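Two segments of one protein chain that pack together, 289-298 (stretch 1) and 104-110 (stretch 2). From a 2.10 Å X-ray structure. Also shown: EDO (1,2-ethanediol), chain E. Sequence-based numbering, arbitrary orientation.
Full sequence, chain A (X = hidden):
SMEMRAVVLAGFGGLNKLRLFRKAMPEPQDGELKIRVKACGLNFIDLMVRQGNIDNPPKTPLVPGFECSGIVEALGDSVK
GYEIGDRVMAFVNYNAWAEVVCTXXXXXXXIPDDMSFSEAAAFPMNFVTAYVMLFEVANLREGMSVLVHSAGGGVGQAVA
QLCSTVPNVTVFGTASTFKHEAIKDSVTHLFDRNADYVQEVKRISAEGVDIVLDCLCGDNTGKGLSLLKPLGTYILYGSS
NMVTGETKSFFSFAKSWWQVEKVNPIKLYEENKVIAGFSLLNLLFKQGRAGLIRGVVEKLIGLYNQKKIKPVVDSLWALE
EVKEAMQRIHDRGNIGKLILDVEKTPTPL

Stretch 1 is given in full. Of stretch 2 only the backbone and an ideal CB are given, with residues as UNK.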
ATOM      1  N   ARG A 289      11.789 -14.450  -1.408  1.00 51.40           N
ATOM      2  CA  ARG A 289      11.876 -13.467  -0.316  1.00 54.81           C
ATOM      3  C   ARG A 289      12.031 -14.075   1.071  1.00 48.11           C
ATOM      4  O   ARG A 289      11.567 -13.524   2.077  1.00 50.13           O
ATOM      5  CB  ARG A 289      10.729 -12.455  -0.393  1.00 54.68           C
ATOM      6  CG  ARG A 289      10.671 -11.696  -1.717  1.00 54.70           C
ATOM      7  CD  ARG A 289      11.813 -10.702  -1.935  1.00 61.82           C
ATOM      8  NE  ARG A 289      12.122 -10.624  -3.362  1.00 81.50           N
ATOM      9  CZ  ARG A 289      12.787  -9.644  -3.964  1.00 81.99           C
ATOM     10  NH1 ARG A 289      13.243  -8.586  -3.304  1.00 85.14           N
ATOM     11  NH2 ARG A 289      12.986  -9.727  -5.269  1.00107.36           N
ATOM     12  N   ALA A 290      12.731 -15.194   1.133  1.00 43.21           N
ATOM     13  CA  ALA A 290      13.011 -15.873   2.388  1.00 49.21           C
ATOM     14  C   ALA A 290      13.627 -14.927   3.409  1.00 49.80           C
ATOM     15  O   ALA A 290      13.249 -14.952   4.576  1.00 52.25           O
ATOM     16  CB  ALA A 290      13.941 -17.048   2.149  1.00 54.38           C
ATOM     17  N   GLY A 291      14.574 -14.093   2.970  1.00 51.80           N
ATOM     18  CA  GLY A 291      15.258 -13.134   3.867  1.00 58.71           C
ATOM     19  C   GLY A 291      14.306 -12.188   4.600  1.00 54.63           C
ATOM     20  O   GLY A 291      14.369 -12.031   5.831  1.00 47.14           O
ATOM     21  N   LEU A 292      13.438 -11.543   3.831  1.00 52.16           N
ATOM     22  CA  LEU A 292      12.384 -10.700   4.385  1.00 49.99           C
ATOM     23  C   LEU A 292      11.551 -11.455   5.418  1.00 41.01           C
ATOM     24  O   LEU A 292      11.300 -10.946   6.528  1.00 45.09           O
ATOM     25  CB  LEU A 292      11.468 -10.209   3.256  1.00 51.80           C
ATOM     26  CG  LEU A 292      10.245  -9.426   3.751  1.00 56.36           C
ATOM     27  CD1 LEU A 292      10.683  -8.151   4.515  1.00 60.38           C
ATOM     28  CD2 LEU A 292       9.355  -9.115   2.583  1.00 56.95           C
ATOM     29  N   ILE A 293      11.114 -12.664   5.046  1.00 46.88           N
ATOM     30  CA  ILE A 293      10.216 -13.444   5.896  1.00 44.46           C
ATOM     31  C   ILE A 293      10.908 -13.759   7.214  1.00 40.52           C
ATOM     32  O   ILE A 293      10.279 -13.729   8.266  1.00 52.95           O
ATOM     33  CB  ILE A 293       9.662 -14.678   5.188  1.00 43.28           C
ATOM     34  CG1 ILE A 293       8.702 -14.251   4.056  1.00 41.16           C
ATOM     35  CG2 ILE A 293       8.999 -15.706   6.192  1.00 36.21           C
ATOM     36  CD1 ILE A 293       7.574 -13.239   4.492  1.00 45.79           C
ATOM     37  N   ARG A 294      12.209 -13.970   7.177  1.00 43.55           N
ATOM     38  CA  ARG A 294      12.965 -14.259   8.393  1.00 38.13           C
ATOM     39  C   ARG A 294      12.943 -13.068   9.323  1.00 50.08           C
ATOM     40  O   ARG A 294      12.835 -13.245  10.552  1.00 45.87           O
ATOM     41  CB  ARG A 294      14.410 -14.661   8.079  1.00 48.39           C
ATOM     42  CG  ARG A 294      15.261 -15.020   9.318  1.00 50.29           C
ATOM     43  CD  ARG A 294      16.547 -15.819   8.965  1.00 55.40           C
ATOM     44  NE  ARG A 294      16.162 -17.042   8.269  1.00 52.00           N
ATOM     45  CZ  ARG A 294      15.879 -18.211   8.850  1.00 46.71           C
ATOM     46  NH1 ARG A 294      16.033 -18.406  10.145  1.00 43.21           N
ATOM     47  NH2 ARG A 294      15.469 -19.215   8.112  1.00 48.52           N
ATOM     48  N   GLY A 295      13.085 -11.867   8.754  1.00 43.32           N
ATOM     49  CA  GLY A 295      12.855 -10.632   9.499  1.00 45.31           C
ATOM     50  C   GLY A 295      11.499 -10.571  10.184  1.00 45.10           C
ATOM     51  O   GLY A 295      11.418 -10.291  11.376  1.00 45.35           O
ATOM     52  N   VAL A 296      10.430 -10.862   9.436  1.00 36.35           N
ATOM     53  CA  VAL A 296       9.088 -10.957  10.029  1.00 34.26           C
ATOM     54  C   VAL A 296       9.012 -11.987  11.151  1.00 33.40           C
ATOM     55  O   VAL A 296       8.542 -11.682  12.253  1.00 38.70           O
ATOM     56  CB  VAL A 296       8.046 -11.292   8.937  1.00 35.01           C
ATOM     57  CG1 VAL A 296       6.654 -11.651   9.542  1.00 28.90           C
ATOM     58  CG2 VAL A 296       7.985 -10.118   7.952  1.00 36.56           C
ATOM     59  N   VAL A 297       9.543 -13.183  10.925  1.00 41.15           N
ATOM     60  CA  VAL A 297       9.493 -14.238  11.972  1.00 31.25           C
ATOM     61  C   VAL A 297      10.242 -13.842  13.246  1.00 39.83           C
ATOM     62  O   VAL A 297       9.796 -14.120  14.364  1.00 35.76           O
ATOM     63  CB  VAL A 297      10.020 -15.559  11.471  1.00 35.80           C
ATOM     64  CG1 VAL A 297      10.222 -16.522  12.637  1.00 32.39           C
ATOM     65  CG2 VAL A 297       9.079 -16.167  10.418  1.00 33.12           C
ATOM     66  N   GLU A 298      11.367 -13.165  13.078  1.00 35.41           N
ATOM     67  CA  GLU A 298      12.139 -12.718  14.234  1.00 43.64           C
ATOM     68  C   GLU A 298      11.361 -11.722  15.064  1.00 36.51           C
ATOM     69  O   GLU A 298      11.297 -11.841  16.302  1.00 43.59           O
ATOM     70  CB  GLU A 298      13.481 -12.113  13.801  1.00 45.43           C
ATOM     71  CG  GLU A 298      14.475 -13.150  13.305  1.00 61.96           C
ATOM     72  CD  GLU A 298      15.821 -12.534  12.829  1.00 77.76           C
ATOM     73  OE1 GLU A 298      16.017 -11.302  12.946  1.00 69.83           O
ATOM     74  OE2 GLU A 298      16.687 -13.290  12.339  1.00 70.56           O
ATOM     75  N   UNK A 104      15.140 -26.576   2.779  1.00 50.32           N
ATOM     76  CA  UNK A 104      16.258 -25.631   2.796  1.00 50.13           C
ATOM     77  C   UNK A 104      16.272 -24.794   4.074  1.00 55.68           C
ATOM     78  O   UNK A 104      15.223 -24.385   4.559  1.00 49.92           O
ATOM     79  CB  UNK A 104      16.190 -24.712   1.574  1.00 50.13           C
ATOM     80  N   UNK A 105      17.460 -24.567   4.618  1.00 51.17           N
ATOM     81  CA  UNK A 105      17.621 -23.928   5.904  1.00 50.38           C
ATOM     82  C   UNK A 105      17.003 -22.503   5.966  1.00 58.48           C
ATOM     83  O   UNK A 105      16.661 -22.030   7.053  1.00 53.04           O
ATOM     84  CB  UNK A 105      19.112 -23.866   6.242  1.00 50.38           C
ATOM     85  N   UNK A 106      16.846 -21.826   4.821  1.00 54.08           N
ATOM     86  CA  UNK A 106      16.283 -20.484   4.851  1.00 52.64           C
ATOM     87  C   UNK A 106      14.816 -20.490   5.269  1.00 67.04           C
ATOM     88  O   UNK A 106      14.316 -19.449   5.665  1.00 50.10           O
ATOM     89  CB  UNK A 106      16.431 -19.823   3.479  1.00 52.64           C
ATOM     90  N   UNK A 107      14.157 -21.655   5.223  1.00 54.61           N
ATOM     91  CA  UNK A 107      12.769 -21.774   5.638  1.00 53.96           C
ATOM     92  C   UNK A 107      12.557 -22.347   7.039  1.00 43.05           C
ATOM     93  O   UNK A 107      11.438 -22.729   7.403  1.00 42.07           O
ATOM     94  CB  UNK A 107      12.024 -22.648   4.627  1.00 53.96           C
ATOM     95  N   UNK A 108      13.614 -22.382   7.835  1.00 45.84           N
ATOM     96  CA  UNK A 108      13.555 -23.001   9.146  1.00 44.21           C
ATOM     97  C   UNK A 108      13.816 -21.978  10.222  1.00 46.00           C
ATOM     98  O   UNK A 108      14.659 -21.102  10.056  1.00 48.89           O
ATOM     99  CB  UNK A 108      14.558 -24.151   9.251  1.00 44.21           C
ATOM    100  N   UNK A 109      13.116 -22.099  11.341  1.00 47.38           N
ATOM    101  CA  UNK A 109      13.225 -21.117  12.405  1.00 41.00           C
ATOM    102  C   UNK A 109      13.217 -21.821  13.717  1.00 44.96           C
ATOM    103  O   UNK A 109      12.375 -22.668  13.973  1.00 43.12           O
ATOM    104  CB  UNK A 109      12.098 -20.085  12.340  1.00 41.00           C
ATOM    105  N   UNK A 110      14.179 -21.465  14.551  1.00 43.93           N
ATOM    106  CA  UNK A 110      14.296 -22.017  15.879  1.00 45.56           C
ATOM    107  C   UNK A 110      13.169 -21.499  16.706  1.00 48.71           C
ATOM    108  O   UNK A 110      12.844 -20.326  16.631  1.00 50.58           O
ATOM    109  CB  UNK A 110      15.645 -21.680  16.517  1.00 45.56           C
TER
HETATM  110  C1  EDO E1389      18.203 -15.657   5.887  1.00 73.36           C
HETATM  111  O1  EDO E1389      17.109 -16.545   6.202  1.00 40.22           O
HETATM  112  C2  EDO E1389      17.939 -15.616   4.418  1.00 78.01           C
HETATM  113  O2  EDO E1389      16.782 -16.452   4.532  1.00 34.16           O

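Position 104 lies beyond the reach of the helix 290-298, and nothing of stretch 1 comes within 5.5 Å of its ideal CB. With phi/psi of -57/140 the backbone would accept many residues, proline included; the deposited residue is Pro-104.

At 105 the CA-to-CB bond points sideways, again into space that stretch 1 leaves empty, so the helix sets little demand on the side chain. The residue is Val-105. Its contribution is largely backbone: Val-105 O lies 3.2 Å from Arg-294 NH2.

Position 106 is where the two backbones approach most closely at this end, opposite Ala-290. CA-to-CB points sideways, yet the ideal CB is 4.0 Å from Ala-290 CB. A small side chain would fit, as would a longer one that turns aside after its first carbons. Glu-106 does the latter: Glu-106 CG packs 3.8 Å from Ala-290 CB, and the carboxylate leads away from the helix. The carbonyl also takes part: Arg-294 NH2 donates a short but weak hydrogen bond to Glu-106 O (2.7 Å). A water also donates to Glu-106 O and to Ala-290 O, tying the carbonyls of the two stretches together.

At 107 CA-to-CB points away, and a small side chain would not touch stretch 1. Only a side chain long enough to swing back could meet the methyl of Ala-290. Phe-107, with chi1 in m, does so, bringing Phe-107 CE1 to 3.9 Å from Ala-290 CB.

Position 108 lies in the strand, with CA-to-CB pointing away from the helix, so the backbone carbonyl is what faces the Arg-294 guanidinium. An extended phi/psi of -117/143 suits beta-branched residues, among others. The residue is Val-108, and Val-108 O receives hydrogen bonds from both Arg-294 NH1 (3.0 Å) and Arg-294 NH2 (2.8 Å).

Position 109 points toward the helix, its ideal CB 4.0 Å from Val-297 CG1 and 4.8 Å from Arg-294 NH1. Apolar surface beside a cation favours a large aliphatic or aromatic residue. Tyr-109 extends its ring along the helix: Val-297 CG2 sits over one face, 4.0 Å from the centroid of the Tyr-109 ring, while Tyr-109 CE1 lies over a face of the guanidinium, 3.7 Å from Arg-294 NH2. Tyr-109 OH lies 3.6 Å from Ile-293 CG2 and donates to the same water.

At 110 CA-to-CB turns sideways into open space, where a long polar side chain is readily accommodated. Lys-110 extends away, and its NZ is hydrogen-bonded elsewhere in the structure.

Stretch 2 104-110: PVEFVYK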
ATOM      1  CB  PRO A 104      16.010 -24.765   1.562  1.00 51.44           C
ATOM      2  CG  PRO A 104      15.237 -25.618   0.635  1.00 47.12           C
ATOM      3  CD  PRO A 104      14.356 -26.476   1.525  1.00 50.30           C
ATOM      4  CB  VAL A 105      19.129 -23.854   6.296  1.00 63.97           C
ATOM      5  CG1 VAL A 105      19.851 -22.798   5.435  1.00 57.00           C
ATOM      6  CG2 VAL A 105      19.310 -23.575   7.782  1.00 59.53           C
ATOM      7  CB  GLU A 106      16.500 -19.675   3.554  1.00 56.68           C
ATOM      8  CG  GLU A 106      15.941 -20.255   2.289  1.00 52.45           C
ATOM      9  CD  GLU A 106      16.914 -21.180   1.575  1.00 69.10           C
ATOM     10  OE1 GLU A 106      17.888 -21.671   2.223  1.00 62.50           O
ATOM     11  OE2 GLU A 106      16.676 -21.436   0.369  1.00 63.77           O
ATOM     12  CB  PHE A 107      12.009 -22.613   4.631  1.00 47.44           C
ATOM     13  CG  PHE A 107      12.150 -22.132   3.244  1.00 52.62           C
ATOM     14  CD1 PHE A 107      11.829 -20.813   2.910  1.00 50.51           C
ATOM     15  CD2 PHE A 107      12.633 -22.986   2.257  1.00 53.87           C
ATOM     16  CE1 PHE A 107      11.954 -20.364   1.603  1.00 55.56           C
ATOM     17  CE2 PHE A 107      12.784 -22.555   0.955  1.00 55.02           C
ATOM     18  CZ  PHE A 107      12.451 -21.249   0.614  1.00 55.94           C
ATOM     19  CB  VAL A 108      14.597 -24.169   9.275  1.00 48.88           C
ATOM     20  CG1 VAL A 108      14.455 -24.842  10.621  1.00 46.87           C
ATOM     21  CG2 VAL A 108      14.409 -25.172   8.160  1.00 48.22           C
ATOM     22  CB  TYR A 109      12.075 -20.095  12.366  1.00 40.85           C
ATOM     23  CG  TYR A 109      11.728 -19.691  10.972  1.00 40.71           C
ATOM     24  CD1 TYR A 109      12.377 -18.654  10.336  1.00 42.95           C
ATOM     25  CD2 TYR A 109      10.748 -20.374  10.272  1.00 44.11           C
ATOM     26  CE1 TYR A 109      12.050 -18.311   9.028  1.00 45.77           C
ATOM     27  CE2 TYR A 109      10.438 -20.049   8.993  1.00 42.38           C
ATOM     28  CZ  TYR A 109      11.103 -19.044   8.352  1.00 41.00           C
ATOM     29  OH  TYR A 109      10.741 -18.702   7.048  1.00 44.93           O
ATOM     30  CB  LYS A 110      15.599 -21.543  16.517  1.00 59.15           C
ATOM     31  CG  LYS A 110      16.838 -22.079  15.850  1.00 64.46           C
ATOM     32  CD  LYS A 110      18.045 -21.753  16.701  1.00 77.51           C
ATOM     33  CE  LYS A 110      19.312 -22.369  16.162  1.00 81.27           C
ATOM     34  NZ  LYS A 110      20.471 -22.021  17.035  1.00 73.03           N
TER
HETATM   35  O   HOH W   1      12.523 -17.239   5.661  1.00 48.01           O
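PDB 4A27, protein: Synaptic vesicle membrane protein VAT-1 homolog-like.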